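Local atomic coordinates of periplasmic iron-binding protein (PDB entry 2VP1), a protein that binds ferric iron in the periplasm and probably passes it to an ABC transporter for import into the cell. Residues R42-D47 with N223-I228; R131-S136 with G217-A222; S166-L171 with R331-S336. All coordinates share one frame; numbering follows the deposited sequence.

Interaction 1 of 3, residues R42-D47 with N223-I228; sequences RHYNTD and NSYYYI. With FE (Fe (III) ion), chain C.
Tyr44 brings its ring obliquely against that of Tyr225, with CE1 of Tyr44 3.6 Å from CE1 of Tyr225 and the two planes at 85°. Their hydroxyls converge on one ferric ion rather than on each other: the iron lies 2.0 Å from Tyr44 OH and 2.0 Å from Tyr225 OH. His43 enters from the same loop as Tyr44 and bonds the metal through NE2 at 2.2 Å, while Tyr226 OH completes this group at 2.1 Å from the iron, near the plane of the imidazole and at its edge. Tyr225 and Tyr226 follow one another in the chain, and different first torsions (chi1 56° and -75°) turn both hydroxyls to the same metal; CE1 of Tyr225 then rests over the centre of the Tyr226 ring. Asn223 steadies the Tyr225 oxygen, its ND2 lying 3.1 Å from Tyr225 OH in a nearly straight hydrogen bond that runs in the amide plane. Behind the loop, Arg42 NE meets the syn lone pair of Asp47 OD2 at 2.7 Å in a salt bridge, and CE2 of Tyr44 lies over the rim of one guanidinium face, so that the ring meets Arg42 by its edge. The Tyr44 hydroxyl also has a polar partner in Arg129, whose charge would probably favour a phenolate there. Tyr169 supplies the remaining ligand, giving the histidine and four tyrosines of this ferric site. The site bridges the cleft between the two lobes of the solute-binding fold: 42-47 is the loop between strand 35-40 and helix 47-52, Tyr225 and Tyr226 sit in the first turn of helix 224-232, and Tyr225 packs on Arg129 of strand 124-136, Tyr226 on Asp205 and Thr206 of helix 205-213.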
loop_
_atom_site.group_PDB
_atom_site.type_symbol
_atom_site.label_atom_id
_atom_site.label_comp_id
_atom_site.label_asym_id
_atom_site.label_seq_id
_atom_site.Cartn_x
_atom_site.Cartn_y
_atom_site.Cartn_z
ATOM N N ARG A 42 6.273 1.636 7.593
ATOM C CA ARG A 42 6.450 2.639 6.533
ATOM C C ARG A 42 7.929 2.774 6.122
ATOM O O ARG A 42 8.826 2.456 6.902
ATOM C CB ARG A 42 5.865 3.999 6.943
ATOM C CG ARG A 42 4.352 4.089 6.794
ATOM C CD ARG A 42 3.846 5.451 7.161
ATOM N NE ARG A 42 4.122 6.438 6.121
ATOM C CZ ARG A 42 3.225 6.879 5.239
ATOM N NH1 ARG A 42 1.982 6.420 5.269
ATOM N NH2 ARG A 42 3.565 7.784 4.325
ATOM N N HIS A 43 8.178 3.231 4.903
ATOM C CA HIS A 43 9.534 3.238 4.350
ATOM C C HIS A 43 9.817 4.477 3.491
ATOM O O HIS A 43 10.310 4.370 2.366
ATOM C CB HIS A 43 9.764 1.972 3.509
ATOM C CG HIS A 43 8.590 1.597 2.658
ATOM N ND1 HIS A 43 7.749 0.554 2.973
ATOM C CD2 HIS A 43 8.093 2.146 1.526
ATOM C CE1 HIS A 43 6.794 0.463 2.064
ATOM N NE2 HIS A 43 6.979 1.416 1.173
ATOM N N TYR A 44 9.500 5.648 4.021
ATOM C CA TYR A 44 9.652 6.881 3.275
ATOM C C TYR A 44 10.470 7.838 4.099
ATOM O O TYR A 44 10.055 8.228 5.185
ATOM C CB TYR A 44 8.286 7.480 2.944
ATOM C CG TYR A 44 7.332 6.450 2.420
ATOM C CD1 TYR A 44 7.474 5.936 1.125
ATOM C CD2 TYR A 44 6.309 5.950 3.229
ATOM C CE1 TYR A 44 6.599 4.955 0.641
ATOM C CE2 TYR A 44 5.436 4.968 2.760
ATOM C CZ TYR A 44 5.583 4.485 1.462
ATOM O OH TYR A 44 4.715 3.533 0.990
ATOM N N ASN A 45 11.648 8.183 3.589
ATOM C CA ASN A 45 12.548 9.114 4.266
ATOM C C ASN A 45 11.924 10.483 4.575
ATOM O O ASN A 45 12.272 11.100 5.574
ATOM C CB ASN A 45 13.896 9.225 3.537
ATOM C CG ASN A 45 14.838 8.051 3.867
ATOM O OD1 ASN A 45 14.758 7.470 4.948
ATOM N ND2 ASN A 45 15.728 7.710 2.942
ATOM N N THR A 46 10.966 10.928 3.760
ATOM C CA THR A 46 10.273 12.190 4.020
ATOM C C THR A 46 9.306 12.093 5.215
ATOM O O THR A 46 8.709 13.106 5.630
ATOM C CB THR A 46 9.503 12.693 2.779
ATOM O OG1 THR A 46 8.438 11.781 2.477
ATOM C CG2 THR A 46 10.444 12.878 1.563
ATOM N N ASP A 47 9.152 10.883 5.759
ATOM C CA ASP A 47 8.309 10.658 6.935
ATOM C C ASP A 47 8.893 11.302 8.178
ATOM O O ASP A 47 8.155 11.708 9.067
ATOM C CB ASP A 47 8.086 9.160 7.196
ATOM C CG ASP A 47 6.829 8.613 6.522
ATOM O OD1 ASP A 47 6.123 9.355 5.803
ATOM O OD2 ASP A 47 6.542 7.421 6.726
ATOM N N ASN A 223 2.692 0.633 -6.888
ATOM C CA ASN A 223 1.806 1.619 -6.266
ATOM C C ASN A 223 1.889 2.982 -6.938
ATOM O O ASN A 223 2.960 3.379 -7.428
ATOM C CB ASN A 223 2.095 1.754 -4.775
ATOM C CG ASN A 223 1.600 0.566 -3.965
ATOM O OD1 ASN A 223 0.865 -0.298 -4.463
ATOM N ND2 ASN A 223 1.994 0.523 -2.694
ATOM N N SER A 224 0.754 3.681 -6.941
ATOM C CA SER A 224 0.600 4.968 -7.616
ATOM C C SER A 224 1.585 6.031 -7.183
ATOM O O SER A 224 2.178 6.688 -8.028
ATOM C CB SER A 224 -0.825 5.510 -7.435
ATOM O OG SER A 224 -1.265 5.428 -6.084
ATOM N N TYR A 225 1.765 6.195 -5.875
ATOM C CA TYR A 225 2.509 7.333 -5.321
ATOM C C TYR A 225 4.020 7.312 -5.646
ATOM O O TYR A 225 4.686 8.340 -5.571
ATOM C CB TYR A 225 2.283 7.421 -3.799
ATOM C CG TYR A 225 2.659 6.133 -3.098
ATOM C CD1 TYR A 225 3.981 5.886 -2.739
ATOM C CD2 TYR A 225 1.705 5.139 -2.848
ATOM C CE1 TYR A 225 4.344 4.705 -2.140
ATOM C CE2 TYR A 225 2.066 3.938 -2.228
ATOM C CZ TYR A 225 3.391 3.728 -1.882
ATOM O OH TYR A 225 3.797 2.560 -1.285
ATOM N N TYR A 226 4.559 6.142 -5.978
ATOM C CA TYR A 226 5.965 6.009 -6.324
ATOM C C TYR A 226 6.259 6.733 -7.615
ATOM O O TYR A 226 7.332 7.329 -7.759
ATOM C CB TYR A 226 6.371 4.531 -6.459
ATOM C CG TYR A 226 6.517 3.776 -5.146
ATOM C CD1 TYR A 226 7.455 4.168 -4.187
ATOM C CD2 TYR A 226 5.719 2.667 -4.865
ATOM C CE1 TYR A 226 7.592 3.483 -2.989
ATOM C CE2 TYR A 226 5.842 1.974 -3.659
ATOM C CZ TYR A 226 6.785 2.387 -2.728
ATOM O OH TYR A 226 6.929 1.699 -1.532
ATOM N N TYR A 227 5.305 6.698 -8.548
ATOM C CA TYR A 227 5.470 7.347 -9.852
ATOM C C TYR A 227 5.399 8.864 -9.810
ATOM O O TYR A 227 6.080 9.550 -10.595
ATOM C CB TYR A 227 4.427 6.848 -10.821
ATOM C CG TYR A 227 4.616 7.312 -12.255
ATOM C CD1 TYR A 227 5.465 6.641 -13.111
ATOM C CD2 TYR A 227 3.910 8.393 -12.751
ATOM C CE1 TYR A 227 5.610 7.035 -14.409
ATOM C CE2 TYR A 227 4.051 8.801 -14.054
ATOM C CZ TYR A 227 4.901 8.118 -14.887
ATOM O OH TYR A 227 5.051 8.525 -16.203
ATOM N N ILE A 228 4.569 9.382 -8.908
ATOM C CA ILE A 228 4.392 10.824 -8.754
ATOM C C ILE A 228 5.671 11.456 -8.206
ATOM O O ILE A 228 6.060 12.551 -8.616
ATOM C CB ILE A 228 3.167 11.168 -7.848
ATOM C CG1 ILE A 228 1.945 10.278 -8.181
ATOM C CG2 ILE A 228 2.832 12.676 -7.928
ATOM C CD1 ILE A 228 1.343 10.501 -9.578
HETATM FE FE FE C . 5.397 2.053 -0.151
#

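Interaction 2 of 3, residues R131-S136 with G217-A222; sequences RVLYYS and GDVAIA
Tyr134 and Ala220 pair through two backbone hydrogen bonds, Tyr134 N to Ala220 O at 2.7 Å and Ala220 N to Tyr134 O at 2.8 Å, the former almost straight at 170°. Val132 and Ala222 exchange a second such pair, with Val132 N 2.7 Å from Ala222 O though more bent (136°), and Ser136 N donates to Asp218 O at the far end. Leu133-Ile221 and Tyr135-Val219 are the non-hydrogen-bonded pairs between them. This antiparallel ladder joins strand 219-223 to the long strand 124-136, which also pairs with strands 245-248, 261-268 and 301-302; such a strand running from lobe to lobe is consistent with the hinge of periplasmic solute-binding proteins. On one face of the sheet Leu133 and Ile221 lie side by side, CD2 of Leu133 3.6 Å from CG1 of Ile221. The other face carries Tyr134, whose CE1 reaches 3.7 Å from CB of Ala222 while its hydroxyl bonds to Asn223 O; Ile209 and Ile212 of helix 205-213 pack over this side. At the cleft end CG of Arg131 lies beside CG2 of Ile221, the bend at chi2 beyond it lays one guanidinium face over the Ile221-Ala222 peptide, and NH1 forms a salt bridge with Asp205.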
loop_
_atom_site.group_PDB
_atom_site.type_symbol
_atom_site.label_atom_id
_atom_site.label_comp_id
_atom_site.label_asym_id
_atom_site.label_seq_id
_atom_site.Cartn_x
_atom_site.Cartn_y
_atom_site.Cartn_z
ATOM N N ARG A 131 -2.671 0.231 -6.247
ATOM C CA ARG A 131 -1.732 -0.684 -6.900
ATOM C C ARG A 131 -2.026 -0.642 -8.393
ATOM O O ARG A 131 -2.954 -1.300 -8.891
ATOM C CB ARG A 131 -1.868 -2.109 -6.350
ATOM C CG ARG A 131 -0.651 -2.971 -6.564
ATOM C CD ARG A 131 0.024 -3.348 -5.246
ATOM N NE ARG A 131 1.225 -4.151 -5.463
ATOM C CZ ARG A 131 2.448 -3.634 -5.502
ATOM N NH1 ARG A 131 2.614 -2.330 -5.297
ATOM N NH2 ARG A 131 3.507 -4.410 -5.720
ATOM N N VAL A 132 -1.249 0.164 -9.107
ATOM C CA VAL A 132 -1.538 0.434 -10.523
ATOM C C VAL A 132 -0.645 -0.379 -11.455
ATOM O O VAL A 132 0.156 -1.204 -11.002
ATOM C CB VAL A 132 -1.450 1.955 -10.845
ATOM C CG1 VAL A 132 -2.446 2.729 -10.003
ATOM C CG2 VAL A 132 -0.037 2.467 -10.603
ATOM N N LEU A 133 -0.802 -0.145 -12.755
ATOM C CA LEU A 133 0.105 -0.699 -13.747
ATOM C C LEU A 133 0.979 0.391 -14.324
ATOM O O LEU A 133 0.511 1.507 -14.542
ATOM C CB LEU A 133 -0.677 -1.357 -14.869
ATOM C CG LEU A 133 -1.513 -2.584 -14.533
ATOM C CD1 LEU A 133 -1.875 -3.268 -15.840
ATOM C CD2 LEU A 133 -0.768 -3.542 -13.584
ATOM N N TYR A 134 2.245 0.074 -14.564
ATOM C CA TYR A 134 3.135 0.954 -15.339
ATOM C C TYR A 134 3.565 0.248 -16.608
ATOM O O TYR A 134 3.676 -0.979 -16.613
ATOM C CB TYR A 134 4.342 1.410 -14.507
ATOM C CG TYR A 134 3.910 2.175 -13.276
ATOM C CD1 TYR A 134 3.733 1.527 -12.048
ATOM C CD2 TYR A 134 3.616 3.543 -13.348
ATOM C CE1 TYR A 134 3.298 2.228 -10.928
ATOM C CE2 TYR A 134 3.178 4.249 -12.221
ATOM C CZ TYR A 134 3.024 3.586 -11.024
ATOM O OH TYR A 134 2.610 4.286 -9.918
ATOM N N TYR A 135 3.776 1.010 -17.688
ATOM C CA TYR A 135 4.145 0.424 -18.984
ATOM C C TYR A 135 5.105 1.271 -19.839
ATOM O O TYR A 135 5.126 2.511 -19.750
ATOM C CB TYR A 135 2.887 0.125 -19.778
ATOM C CG TYR A 135 2.170 1.363 -20.270
ATOM C CD1 TYR A 135 1.237 2.023 -19.454
ATOM C CD2 TYR A 135 2.402 1.865 -21.569
ATOM C CE1 TYR A 135 0.561 3.153 -19.898
ATOM C CE2 TYR A 135 1.729 3.000 -22.025
ATOM C CZ TYR A 135 0.808 3.643 -21.176
ATOM O OH TYR A 135 0.127 4.757 -21.609
ATOM N N SER A 136 5.882 0.584 -20.679
ATOM C CA SER A 136 6.772 1.226 -21.646
ATOM C C SER A 136 5.959 1.957 -22.692
ATOM O O SER A 136 5.170 1.332 -23.398
ATOM C CB SER A 136 7.623 0.177 -22.350
ATOM O OG SER A 136 8.555 0.800 -23.214
ATOM N N GLY A 217 11.798 -5.165 -19.014
ATOM C CA GLY A 217 10.419 -5.625 -19.131
ATOM C C GLY A 217 9.537 -4.533 -19.676
ATOM O O GLY A 217 9.998 -3.435 -19.941
ATOM N N ASP A 218 8.260 -4.838 -19.831
ATOM C CA ASP A 218 7.317 -3.949 -20.527
ATOM C C ASP A 218 6.226 -3.396 -19.632
ATOM O O ASP A 218 5.801 -2.247 -19.813
ATOM C CB ASP A 218 6.647 -4.701 -21.670
ATOM C CG ASP A 218 7.519 -4.802 -22.885
ATOM O OD1 ASP A 218 8.692 -4.349 -22.830
ATOM O OD2 ASP A 218 7.014 -5.319 -23.913
ATOM N N VAL A 219 5.765 -4.235 -18.699
ATOM C CA VAL A 219 4.701 -3.879 -17.784
ATOM C C VAL A 219 5.079 -4.232 -16.336
ATOM O O VAL A 219 5.717 -5.270 -16.079
ATOM C CB VAL A 219 3.359 -4.524 -18.203
ATOM C CG1 VAL A 219 2.207 -4.099 -17.270
ATOM C CG2 VAL A 219 3.033 -4.170 -19.660
ATOM N N ALA A 220 4.694 -3.345 -15.414
ATOM C CA ALA A 220 4.978 -3.492 -14.001
ATOM C C ALA A 220 3.738 -3.218 -13.166
ATOM O O ALA A 220 2.978 -2.286 -13.458
ATOM C CB ALA A 220 6.105 -2.545 -13.589
ATOM N N ILE A 221 3.542 -4.030 -12.128
ATOM C CA ILE A 221 2.522 -3.776 -11.114
ATOM C C ILE A 221 3.222 -3.070 -9.958
ATOM O O ILE A 221 4.167 -3.617 -9.397
ATOM C CB ILE A 221 1.867 -5.093 -10.625
ATOM C CG1 ILE A 221 1.361 -5.908 -11.809
ATOM C CG2 ILE A 221 0.717 -4.838 -9.655
ATOM C CD1 ILE A 221 0.909 -7.293 -11.429
ATOM N N ALA A 222 2.792 -1.843 -9.642
ATOM C CA ALA A 222 3.337 -1.062 -8.503
ATOM C C ALA A 222 2.386 0.034 -8.033
ATOM O O ALA A 222 1.398 0.334 -8.692
ATOM C CB ALA A 222 4.699 -0.473 -8.842
#

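Interaction 3 of 3, residues S166-L171 with R331-S336. With FE (Fe (III) ion), chain C.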
loop_
_atom_site.group_PDB
_atom_site.type_symbol
_atom_site.label_atom_id
_atom_site.label_comp_id
_atom_site.label_asym_id
_atom_site.label_seq_id
_atom_site.Cartn_x
_atom_site.Cartn_y
_atom_site.Cartn_z
ATOM N N SER A 166 6.773 -12.029 -0.997
ATOM C CA SER A 166 6.627 -11.810 0.443
ATOM C C SER A 166 6.159 -10.396 0.732
ATOM O O SER A 166 5.620 -10.132 1.810
ATOM C CB SER A 166 7.921 -12.063 1.195
ATOM O OG SER A 166 8.764 -10.933 1.091
ATOM N N ASN A 167 6.368 -9.486 -0.223
ATOM C CA ASN A 167 5.894 -8.121 -0.042
ATOM C C ASN A 167 4.395 -7.980 0.181
ATOM O O ASN A 167 3.543 -8.630 -0.451
ATOM C CB ASN A 167 6.304 -7.178 -1.153
ATOM C CG ASN A 167 5.968 -5.742 -0.808
ATOM O OD1 ASN A 167 4.949 -5.211 -1.231
ATOM N ND2 ASN A 167 6.792 -5.130 0.015
ATOM N N VAL A 168 4.107 -7.060 1.077
ATOM C CA VAL A 168 2.804 -6.909 1.648
ATOM C C VAL A 168 1.808 -6.392 0.609
ATOM O O VAL A 168 0.623 -6.763 0.626
ATOM C CB VAL A 168 2.909 -6.037 2.932
ATOM C CG1 VAL A 168 2.967 -4.531 2.612
ATOM C CG2 VAL A 168 1.818 -6.398 3.890
ATOM N N TYR A 169 2.313 -5.598 -0.329
ATOM C CA TYR A 169 1.488 -5.040 -1.401
ATOM C C TYR A 169 0.939 -6.137 -2.291
ATOM O O TYR A 169 -0.233 -6.112 -2.665
ATOM C CB TYR A 169 2.261 -4.009 -2.238
ATOM C CG TYR A 169 2.766 -2.809 -1.460
ATOM C CD1 TYR A 169 2.080 -2.318 -0.342
ATOM C CD2 TYR A 169 3.925 -2.155 -1.846
ATOM C CE1 TYR A 169 2.561 -1.218 0.377
ATOM C CE2 TYR A 169 4.409 -1.054 -1.133
ATOM C CZ TYR A 169 3.718 -0.592 -0.029
ATOM O OH TYR A 169 4.198 0.507 0.647
ATOM N N ASN A 170 1.791 -7.108 -2.602
ATOM C CA ASN A 170 1.418 -8.210 -3.467
ATOM C C ASN A 170 0.556 -9.207 -2.727
ATOM O O ASN A 170 -0.309 -9.842 -3.322
ATOM C CB ASN A 170 2.659 -8.897 -4.016
ATOM C CG ASN A 170 3.401 -8.040 -5.009
ATOM O OD1 ASN A 170 2.813 -7.161 -5.655
ATOM N ND2 ASN A 170 4.705 -8.295 -5.154
ATOM N N LEU A 171 0.808 -9.354 -1.430
ATOM C CA LEU A 171 0.002 -10.228 -0.609
ATOM C C LEU A 171 -1.435 -9.781 -0.744
ATOM O O LEU A 171 -2.304 -10.558 -1.175
ATOM C CB LEU A 171 0.455 -10.168 0.845
ATOM C CG LEU A 171 1.501 -11.232 1.183
ATOM C CD1 LEU A 171 2.080 -11.048 2.608
ATOM C CD2 LEU A 171 0.919 -12.642 0.996
ATOM N N ARG A 331 -8.032 -11.178 5.587
ATOM C CA ARG A 331 -8.715 -12.457 5.765
ATOM C C ARG A 331 -8.092 -13.513 4.855
ATOM O O ARG A 331 -7.840 -14.638 5.281
ATOM C CB ARG A 331 -10.211 -12.275 5.487
ATOM C CG ARG A 331 -11.081 -13.472 5.778
ATOM C CD ARG A 331 -12.563 -13.112 5.673
ATOM N NE ARG A 331 -13.045 -12.330 6.810
ATOM C CZ ARG A 331 -13.308 -11.030 6.775
ATOM N NH1 ARG A 331 -13.144 -10.347 5.647
ATOM N NH2 ARG A 331 -13.736 -10.413 7.871
ATOM N N TYR A 332 -7.811 -13.118 3.619
ATOM C CA TYR A 332 -7.230 -14.011 2.626
ATOM C C TYR A 332 -5.685 -13.907 2.478
ATOM O O TYR A 332 -5.143 -14.298 1.451
ATOM C CB TYR A 332 -7.944 -13.808 1.287
ATOM C CG TYR A 332 -9.403 -14.238 1.304
ATOM C CD1 TYR A 332 -9.762 -15.581 1.064
ATOM C CD2 TYR A 332 -10.433 -13.311 1.547
ATOM C CE1 TYR A 332 -11.109 -15.997 1.080
ATOM C CE2 TYR A 332 -11.793 -13.717 1.564
ATOM C CZ TYR A 332 -12.117 -15.062 1.332
ATOM O OH TYR A 332 -13.428 -15.486 1.346
ATOM N N GLN A 333 -4.986 -13.425 3.510
ATOM C CA GLN A 333 -3.513 -13.311 3.466
ATOM C C GLN A 333 -2.728 -14.633 3.499
ATOM O O GLN A 333 -1.759 -14.793 2.743
ATOM C CB GLN A 333 -2.980 -12.388 4.567
ATOM C CG GLN A 333 -3.040 -10.928 4.207
ATOM C CD GLN A 333 -1.771 -10.180 4.563
ATOM O OE1 GLN A 333 -1.138 -10.455 5.603
ATOM N NE2 GLN A 333 -1.395 -9.211 3.707
ATOM N N PRO A 334 -3.108 -15.560 4.406
ATOM C CA PRO A 334 -2.498 -16.901 4.435
ATOM C C PRO A 334 -2.679 -17.668 3.119
ATOM O O PRO A 334 -1.723 -18.250 2.600
ATOM C CB PRO A 334 -3.243 -17.597 5.580
ATOM C CG PRO A 334 -3.697 -16.477 6.454
ATOM C CD PRO A 334 -4.093 -15.399 5.490
ATOM N N ASP A 335 -3.895 -17.643 2.587
ATOM C CA ASP A 335 -4.191 -18.253 1.298
ATOM C C ASP A 335 -3.328 -17.649 0.192
ATOM O O ASP A 335 -2.769 -18.377 -0.622
ATOM C CB ASP A 335 -5.680 -18.086 0.959
ATOM C CG ASP A 335 -6.587 -18.893 1.874
ATOM O OD1 ASP A 335 -6.076 -19.781 2.595
ATOM O OD2 ASP A 335 -7.811 -18.651 1.872
ATOM N N SER A 336 -3.231 -16.317 0.187
ATOM C CA SER A 336 -2.411 -15.555 -0.752
ATOM C C SER A 336 -0.937 -15.958 -0.681
ATOM O O SER A 336 -0.346 -16.312 -1.698
ATOM C CB SER A 336 -2.576 -14.060 -0.478
ATOM O OG SER A 336 -1.842 -13.261 -1.391
HETATM FE FE FE C . 5.397 2.053 -0.151
#
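With chi1 at -178°, Ser336 swings OG opposite its own backbone N and onto the carbonyl of Leu171, while a bend at chi2 (-135°) in Gln333 turns its amide end toward the same leucine. Ser336 OG donates to Leu171 O at 2.8 Å, arriving in the carbonyl plane on a lone pair, and this is the hydrogen bond that ties the two segments together. The Leu171 side chain packs beside this bond: CD2 lies 3.7 Å from Ser336 OG, and CB is 3.5 Å from Gln333 NE2, the glutamine side chain crossing the leucine at about a right angle. Val168 CG2 reaches the same amide more loosely, 4.3 Å from Gln333 NE2. With an alanine here in place of Ser336, the hydroxyl would be gone, and Leu171 O would probably lose its hydrogen-bonding partner from helix 333-343. Ala337 and Met340 of the C-terminal helix extend the cover over Leu171. At the start of helix 168-181, Asn167 occupies the N-cap position; its OD1 accepts from Tyr169 N at 2.8 Å, the donor sitting above the plane of the Asn167 side-chain carbonyl. Tyr169 faces away from the C-terminal helix and sends OH to the ferric ion, 2.1 Å away, where His43, Tyr44, Tyr225 and Tyr226 are the other ligands. One turn of helix thus rests on the C-terminal helix by one side and gives the iron its Tyr169 oxygen ligand by the other, in the cleft in which this bacterial solute-binding protein holds its iron.

In the fold
Interactions 1 and 3 share the ferric ion, interaction 1 with four ligands and interaction 3 with Tyr169. Strand 219-223 of interaction 2 runs directly into helix 224-232 of interaction 1, and Arg131 connects the ladder to both iron-binding segments through its bonds to Asn223 of interaction 1 and Asn170 of interaction 3. Ten of the eleven touching residues of 131-136/217-222 are buried, and its chemistry is regular backbone bonding with apolar flanks. In 42-47/223-228 the tyrosines are buried but His43 is exposed; little surface is covered, and the metal does most of the joining. In 166-171/331-336, a modest helix contact with a single hydroxyl-to-carbonyl bond, Val168 and Leu171 are partly exposed.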